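PDB 6XZ6: GARP domain-containing protein from Trypanosoma brucei brucei TREU927, which acts as a receptor for the host complement regulator factor H and increases transmission of the parasite to tsetse flies. Local coordinates for residues R75-E78 and A79-A83; A92-M95 and E96-F100; L23-L26 and P27-T30. All blocks are in the same frame, centred on the assembly; numbering follows the deposited sequence.

How the interactions relate
All three contacts are local, each joining successive turns of one helix in the elongated helical bundle. Interactions 1 and 2 share helix 67-125, with centres about 26 Å apart, while interaction 3 lies on helix 4-61, its centre about 17 Å from that of interaction 2. Each has a buried face and a more open one. Interaction 1, far from the centre of the chain, packs alanines inward and carries charged groups and a threonine hydroxyl outside. Interaction 2 pairs similar alanine packing with a methionine, glutamate and arginine cluster. Interaction 3 differs most: a proline interrupts the backbone bonding, three of its four leucines are buried and an arginine ties the helix to its surroundings.

Interaction 1: residues R75-E78 and A79-A83; sequences RARE and AATVA
Arg75 meets Ala79 through the backbone, its carbonyl O accepting Ala79 N at 3.2 Å while the Ala79 methyl rests near the same oxygen. The arginine side chain leads away from the following turn and is poorly ordered, although it touches Glu208 of helix 165-208. Ala76 repeats the pattern one residue on, with Ala80 N bonded to Ala76 O at 3.1 Å.

Arg77 O accepts Thr81 N at 3.2 Å, and its side chain also returns to this turn. With CG anti to the backbone N (chi1 173°), the chain then bends at chi2 and chi3 and brings the guanidinium back beside Ala80 and Thr81. Thr81 CG2 lies at the edge of that group, near its plane and 4.1 Å from Arg77 NE, whereas Ala80 CB approaches obliquely, 3.7 Å from Arg77 NH1. The remaining nitrogen, NH2, makes a salt bridge to Glu59 of helix 4-61, which anchors the guanidinium across the helix pair.

Glu78 O is gripped by two donors from the same face of its carbonyl plane: Val82 N at 3.1 Å and Thr81 OG1 at 3.3 Å, the hydroxyl standing 36° out of the plane. A chi1 of 84° places OG1 between the threonine's own backbone N and carbonyl carbon, turned back toward this acceptor. The Glu78 side chain bends at chi2, bringing OE1 to 3.4 Å from Val82 CG2.

Inward, Ala76 and Ala80 touch Ala58 and Ala55 of helix 4-61, while Ala79 and Ala83 touch Ala205 and Ala201 of helix 165-208. Such small residues at positions 76, 79, 80 and 83 are consistent with close packing of the three long helices, an alanine-lined bundle in keeping with the glutamate- and alanine-rich family.

Interaction 2: residues A92-M95 and E96-F100; sequences AAAM and EVKRF
The Glu96 carboxylate is covered on one face by the Met95 methyl: CE stands 3.6 Å from Glu96 CD and is almost equally near both oxygens. From the opposite side of the carboxylate plane comes Arg99, whose NH1 forms a salt bridge with Glu96 OE2 at 2.8 Å. That nitrogen lies 35° out of the carboxylate plane, yet OE2 sits at the edge of the guanidinium and close to its plane. One guanidinium face is approached by the rim of the Phe100 ring, with CZ 3.3 Å above the plane and offset from its middle.

A trans first torsion (chi1 166°) sends the methionine chain out past its own carbonyl carbon, and bends at both chi2 and chi3 then curl it round to the carboxylate. This curl also brings Met95 SD to 3.6 Å from Glu96 OE2. The Glu96 CG, anti to its carbonyl carbon, is turned back toward Ala92 O, with a further bend at chi2 presenting the carboxylate to Met95. Arg99 would probably help to stabilise the negative charge, while Met95 provides apolar cover on the other face.

Lys98 runs back along the preceding turn, its NZ 4.2 Å from Ala94 CB. Beneath these side chains the helix is regular: Glu96, Val97, Lys98 and Arg99 donate to the carbonyls of Ala92 to Met95, the Lys98 N to Ala94 O bond measuring 3.0 Å and being nearly straight at 170°.

Two neighbouring helices flank the segment. Ala93 and Val97 touch Thr191 and Thr188 of helix 165-208, where Phe100 also meets Lys180 and Glu183. Ala94 and Val97 share Ala37 of helix 4-61, and Lys98 extends that interface to Val38.

Interaction 3: residues L23-L26 and P27-T30; sequences LRKL and PLLT
Pro27 turns its ring toward the preceding turn, where Pro27 CD lies 3.3 Å from both Leu23 O and Arg24 O. At Leu23 O a regular helix would have placed an amide N-H. Between the neighbours themselves, Pro27 CD is 3.6 Å from Leu26 CB. Leu28 N likewise makes no bond to Arg24 O; instead it reaches Lys25 O in a weak bond of 3.1 Å, with an angle of 128° at the hydrogen. Lys25 O also takes Leu29 N, a much straighter bond at 163°. Regular spacing is then in place, Thr30 N donating to Leu26 O at 3.0 Å.

Over this kink the side chains of Lys25 and Leu28 cross at about a right angle. The extended chi1 of the lysine (-174°), followed by a bend at chi2, brings Lys25 CD alongside Leu28 CD1 at 4.1 Å. Leu28 CG itself sits 3.5 Å from Arg24 O, so apolar groups adjoin the carbonyl that the kink leaves without its usual amide.

Further out, Arg24 is fixed by a salt bridge to Glu112 and by hydrogen bonds to Ser116 OG and the carbonyls of Ala141 and Cys138, the latter disulfide-bonded to Cys17. Thr30 OG1 bonds to Asp105 OD1. Leu26 and Leu29 both pack on Leu181, while Leu23 meets Phe107 and Tyr111.

Proline has no amide hydrogen to give, and its ring occupies space by the previous turn. The helix therefore bends without ending, and one carbonyl, that of Lys25, serves two successive amides as bonding resumes.

Interaction 1: residues R75-E78 and A79-A83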
loop_
_atom_site.group_PDB
_atom_site.type_symbol
_atom_site.label_atom_id
_atom_site.label_comp_id
_atom_site.label_asym_id
_atom_site.label_seq_id
_atom_site.Cartn_x
_atom_site.Cartn_y
_atom_site.Cartn_z
ATOM N N ARG A 75 25.453 -3.746 35.925
ATOM C CA ARG A 75 25.318 -4.374 34.603
ATOM C C ARG A 75 23.856 -4.676 34.236
ATOM O O ARG A 75 23.490 -4.573 33.057
ATOM C CB ARG A 75 26.137 -5.677 34.541
ATOM C CG ARG A 75 27.630 -5.481 34.345
ATOM C CD ARG A 75 28.249 -6.713 33.728
ATOM N NE ARG A 75 29.641 -6.484 33.356
ATOM C CZ ARG A 75 30.643 -7.288 33.692
ATOM N NH1 ARG A 75 31.882 -6.998 33.322
ATOM N NH2 ARG A 75 30.414 -8.388 34.398
ATOM N N ALA A 76 23.041 -5.097 35.241
ATOM C CA ALA A 76 21.608 -5.388 35.109
ATOM C C ALA A 76 20.842 -4.079 34.975
ATOM O O ALA A 76 19.813 -4.048 34.307
ATOM C CB ALA A 76 21.109 -6.154 36.320
ATOM N N ARG A 77 21.350 -2.995 35.599
ATOM C CA ARG A 77 20.764 -1.654 35.521
ATOM C C ARG A 77 21.024 -1.057 34.154
ATOM O O ARG A 77 20.139 -0.423 33.597
ATOM C CB ARG A 77 21.328 -0.729 36.622
ATOM C CG ARG A 77 20.903 0.736 36.537
ATOM C CD ARG A 77 19.584 0.995 37.236
ATOM N NE ARG A 77 18.422 0.712 36.391
ATOM C CZ ARG A 77 17.250 0.282 36.848
ATOM N NH1 ARG A 77 16.243 0.066 36.009
ATOM N NH2 ARG A 77 17.080 0.047 38.145
ATOM N N GLU A 78 22.235 -1.239 33.618
ATOM C CA GLU A 78 22.588 -0.724 32.306
ATOM C C GLU A 78 21.813 -1.438 31.199
ATOM O O GLU A 78 21.436 -0.790 30.217
ATOM C CB GLU A 78 24.112 -0.734 32.085
ATOM C CG GLU A 78 24.589 0.068 30.868
ATOM C CD GLU A 78 23.885 1.370 30.515
ATOM O OE1 GLU A 78 23.388 1.470 29.368
ATOM O OE2 GLU A 78 23.830 2.287 31.372
ATOM N N ALA A 79 21.518 -2.737 31.380
ATOM C CA ALA A 79 20.746 -3.525 30.417
ATOM C C ALA A 79 19.259 -3.168 30.469
ATOM O O ALA A 79 18.589 -3.155 29.437
ATOM C CB ALA A 79 20.934 -5.000 30.683
ATOM N N ALA A 80 18.758 -2.825 31.657
ATOM C CA ALA A 80 17.355 -2.452 31.866
ATOM C C ALA A 80 17.059 -1.140 31.144
ATOM O O ALA A 80 15.954 -0.980 30.602
ATOM C CB ALA A 80 17.055 -2.320 33.360
ATOM N N THR A 81 18.056 -0.217 31.117
ATOM C CA THR A 81 17.904 1.063 30.430
ATOM C C THR A 81 18.090 0.854 28.923
ATOM O O THR A 81 17.335 1.442 28.158
ATOM C CB THR A 81 18.755 2.217 31.048
ATOM O OG1 THR A 81 20.083 2.186 30.550
ATOM C CG2 THR A 81 18.761 2.226 32.577
ATOM N N VAL A 82 19.018 -0.021 28.489
ATOM C CA VAL A 82 19.176 -0.328 27.062
ATOM C C VAL A 82 17.879 -0.928 26.497
ATOM O O VAL A 82 17.468 -0.535 25.407
ATOM C CB VAL A 82 20.431 -1.182 26.761
ATOM C CG1 VAL A 82 20.413 -1.741 25.337
ATOM C CG2 VAL A 82 21.705 -0.372 27.004
ATOM N N ALA A 83 17.198 -1.811 27.264
ATOM C CA ALA A 83 15.904 -2.392 26.882
ATOM C C ALA A 83 14.850 -1.285 26.789
ATOM O O ALA A 83 14.157 -1.207 25.781
ATOM C CB ALA A 83 15.492 -3.463 27.875
#

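Interaction 2: residues A92-M95 and E96-F100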
loop_
_atom_site.group_PDB
_atom_site.type_symbol
_atom_site.label_atom_id
_atom_site.label_comp_id
_atom_site.label_asym_id
_atom_site.label_seq_id
_atom_site.Cartn_x
_atom_site.Cartn_y
_atom_site.Cartn_z
ATOM N N ALA A 92 8.772 4.970 18.009
ATOM C CA ALA A 92 9.014 5.865 16.870
ATOM C C ALA A 92 8.927 5.117 15.557
ATOM O O ALA A 92 8.256 5.589 14.666
ATOM C CB ALA A 92 10.356 6.548 17.012
ATOM N N ALA A 93 9.503 3.913 15.455
ATOM C CA ALA A 93 9.411 3.143 14.211
ATOM C C ALA A 93 7.976 2.716 13.878
ATOM O O ALA A 93 7.587 2.861 12.723
ATOM C CB ALA A 93 10.354 1.950 14.239
ATOM N N ALA A 94 7.169 2.260 14.889
ATOM C CA ALA A 94 5.760 1.846 14.716
ATOM C C ALA A 94 4.880 3.013 14.311
ATOM O O ALA A 94 3.970 2.840 13.514
ATOM C CB ALA A 94 5.218 1.184 15.970
ATOM N N MET A 95 5.169 4.210 14.839
ATOM C CA MET A 95 4.491 5.466 14.516
ATOM C C MET A 95 4.730 5.719 13.008
ATOM O O MET A 95 3.779 6.071 12.315
ATOM C CB MET A 95 5.048 6.596 15.424
ATOM C CG MET A 95 4.690 8.015 15.001
ATOM S SD MET A 95 5.662 8.719 13.615
ATOM C CE MET A 95 7.166 9.073 14.394
ATOM N N GLU A 96 5.971 5.479 12.488
ATOM C CA GLU A 96 6.237 5.664 11.048
ATOM C C GLU A 96 5.457 4.641 10.222
ATOM O O GLU A 96 4.882 5.000 9.207
ATOM C CB GLU A 96 7.735 5.618 10.675
ATOM C CG GLU A 96 8.720 6.338 11.587
ATOM C CD GLU A 96 8.897 7.843 11.485
ATOM O OE1 GLU A 96 9.900 8.356 12.040
ATOM O OE2 GLU A 96 8.030 8.510 10.880
ATOM N N VAL A 97 5.415 3.376 10.666
ATOM C CA VAL A 97 4.631 2.322 10.004
ATOM C C VAL A 97 3.164 2.806 9.855
ATOM O O VAL A 97 2.645 2.783 8.753
ATOM C CB VAL A 97 4.710 0.940 10.743
ATOM C CG1 VAL A 97 3.730 -0.058 10.159
ATOM C CG2 VAL A 97 6.123 0.386 10.746
ATOM N N LYS A 98 2.515 3.247 10.939
ATOM C CA LYS A 98 1.131 3.765 10.876
ATOM C C LYS A 98 1.009 4.975 9.881
ATOM O O LYS A 98 0.016 5.083 9.177
ATOM C CB LYS A 98 0.626 4.156 12.270
ATOM C CG LYS A 98 0.056 2.992 13.037
ATOM C CD LYS A 98 0.495 2.959 14.509
ATOM C CE LYS A 98 0.387 1.563 15.112
ATOM N NZ LYS A 98 1.301 0.572 14.457
ATOM N N ARG A 99 2.032 5.819 9.804
ATOM C CA ARG A 99 2.088 6.982 8.941
ATOM C C ARG A 99 2.207 6.630 7.445
ATOM O O ARG A 99 1.514 7.246 6.637
ATOM C CB ARG A 99 3.238 7.866 9.405
ATOM C CG ARG A 99 3.394 9.120 8.617
ATOM C CD ARG A 99 4.736 9.698 8.933
ATOM N NE ARG A 99 5.364 10.178 7.711
ATOM C CZ ARG A 99 6.671 10.243 7.525
ATOM N NH1 ARG A 99 7.503 9.878 8.488
ATOM N NH2 ARG A 99 7.161 10.686 6.377
ATOM N N PHE A 100 3.087 5.687 7.071
ATOM C CA PHE A 100 3.252 5.252 5.688
ATOM C C PHE A 100 2.101 4.399 5.200
ATOM O O PHE A 100 1.749 4.484 4.028
ATOM C CB PHE A 100 4.596 4.557 5.478
ATOM C CG PHE A 100 5.751 5.514 5.676
ATOM C CD1 PHE A 100 5.871 6.659 4.892
ATOM C CD2 PHE A 100 6.700 5.287 6.670
ATOM C CE1 PHE A 100 6.912 7.558 5.101
ATOM C CE2 PHE A 100 7.751 6.185 6.873
ATOM C CZ PHE A 100 7.855 7.307 6.077
#

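Interaction 3: residues L23-L26 and P27-T30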
loop_
_atom_site.group_PDB
_atom_site.type_symbol
_atom_site.label_atom_id
_atom_site.label_comp_id
_atom_site.label_asym_id
_atom_site.label_seq_id
_atom_site.Cartn_x
_atom_site.Cartn_y
_atom_site.Cartn_z
ATOM N N LEU A 23 -3.623 -2.533 -6.262
ATOM C CA LEU A 23 -4.387 -1.611 -5.411
ATOM C C LEU A 23 -5.294 -2.336 -4.413
ATOM O O LEU A 23 -5.506 -1.841 -3.322
ATOM C CB LEU A 23 -5.163 -0.562 -6.258
ATOM C CG LEU A 23 -4.279 0.362 -7.171
ATOM C CD1 LEU A 23 -5.106 1.191 -8.051
ATOM C CD2 LEU A 23 -3.391 1.268 -6.367
ATOM N N ARG A 24 -5.765 -3.531 -4.734
ATOM C CA ARG A 24 -6.577 -4.318 -3.803
ATOM C C ARG A 24 -5.702 -5.019 -2.754
ATOM O O ARG A 24 -6.165 -5.240 -1.641
ATOM C CB ARG A 24 -7.433 -5.321 -4.570
ATOM C CG ARG A 24 -8.396 -4.638 -5.515
ATOM C CD ARG A 24 -8.920 -5.625 -6.509
ATOM N NE ARG A 24 -9.825 -5.019 -7.486
ATOM C CZ ARG A 24 -10.143 -5.569 -8.654
ATOM N NH1 ARG A 24 -9.608 -6.729 -9.023
ATOM N NH2 ARG A 24 -10.969 -4.951 -9.474
ATOM N N LYS A 25 -4.434 -5.342 -3.101
ATOM C CA LYS A 25 -3.444 -5.963 -2.219
ATOM C C LYS A 25 -2.858 -4.992 -1.230
ATOM O O LYS A 25 -2.675 -5.393 -0.088
ATOM C CB LYS A 25 -2.326 -6.680 -3.010
ATOM C CG LYS A 25 -1.308 -7.489 -2.185
ATOM C CD LYS A 25 -1.970 -8.563 -1.309
ATOM C CE LYS A 25 -1.002 -9.551 -0.744
ATOM N NZ LYS A 25 -1.571 -10.230 0.450
ATOM N N LEU A 26 -2.549 -3.738 -1.635
ATOM C CA LEU A 26 -1.971 -2.713 -0.736
ATOM C C LEU A 26 -2.644 -2.598 0.654
ATOM O O LEU A 26 -1.885 -2.571 1.618
ATOM C CB LEU A 26 -1.876 -1.305 -1.361
ATOM C CG LEU A 26 -0.694 -1.003 -2.276
ATOM C CD1 LEU A 26 -0.730 0.458 -2.734
ATOM C CD2 LEU A 26 0.626 -1.298 -1.607
ATOM N N PRO A 27 -3.990 -2.508 0.834
ATOM C CA PRO A 27 -4.535 -2.359 2.199
ATOM C C PRO A 27 -4.360 -3.598 3.090
ATOM O O PRO A 27 -4.337 -3.490 4.330
ATOM C CB PRO A 27 -6.020 -2.078 1.963
ATOM C CG PRO A 27 -6.180 -1.817 0.574
ATOM C CD PRO A 27 -5.078 -2.486 -0.155
ATOM N N LEU A 28 -4.262 -4.778 2.457
ATOM C CA LEU A 28 -4.074 -6.056 3.134
ATOM C C LEU A 28 -2.619 -6.146 3.620
ATOM O O LEU A 28 -2.359 -6.539 4.744
ATOM C CB LEU A 28 -4.420 -7.214 2.184
ATOM C CG LEU A 28 -5.652 -7.076 1.264
ATOM C CD1 LEU A 28 -5.710 -8.234 0.270
ATOM C CD2 LEU A 28 -6.929 -7.009 2.054
ATOM N N LEU A 29 -1.688 -5.715 2.794
ATOM C CA LEU A 29 -0.255 -5.626 3.048
ATOM C C LEU A 29 0.035 -4.607 4.176
ATOM O O LEU A 29 0.726 -4.963 5.119
ATOM C CB LEU A 29 0.379 -5.175 1.732
ATOM C CG LEU A 29 1.860 -5.240 1.571
ATOM C CD1 LEU A 29 2.205 -5.507 0.114
ATOM C CD2 LEU A 29 2.497 -3.935 2.020
ATOM N N THR A 30 -0.503 -3.368 4.104
ATOM C CA THR A 30 -0.294 -2.337 5.131
ATOM C C THR A 30 -0.784 -2.806 6.486
ATOM O O THR A 30 -0.165 -2.462 7.476
ATOM C CB THR A 30 -0.934 -0.977 4.774
ATOM O OG1 THR A 30 -2.354 -1.118 4.695
ATOM C CG2 THR A 30 -0.380 -0.360 3.506
#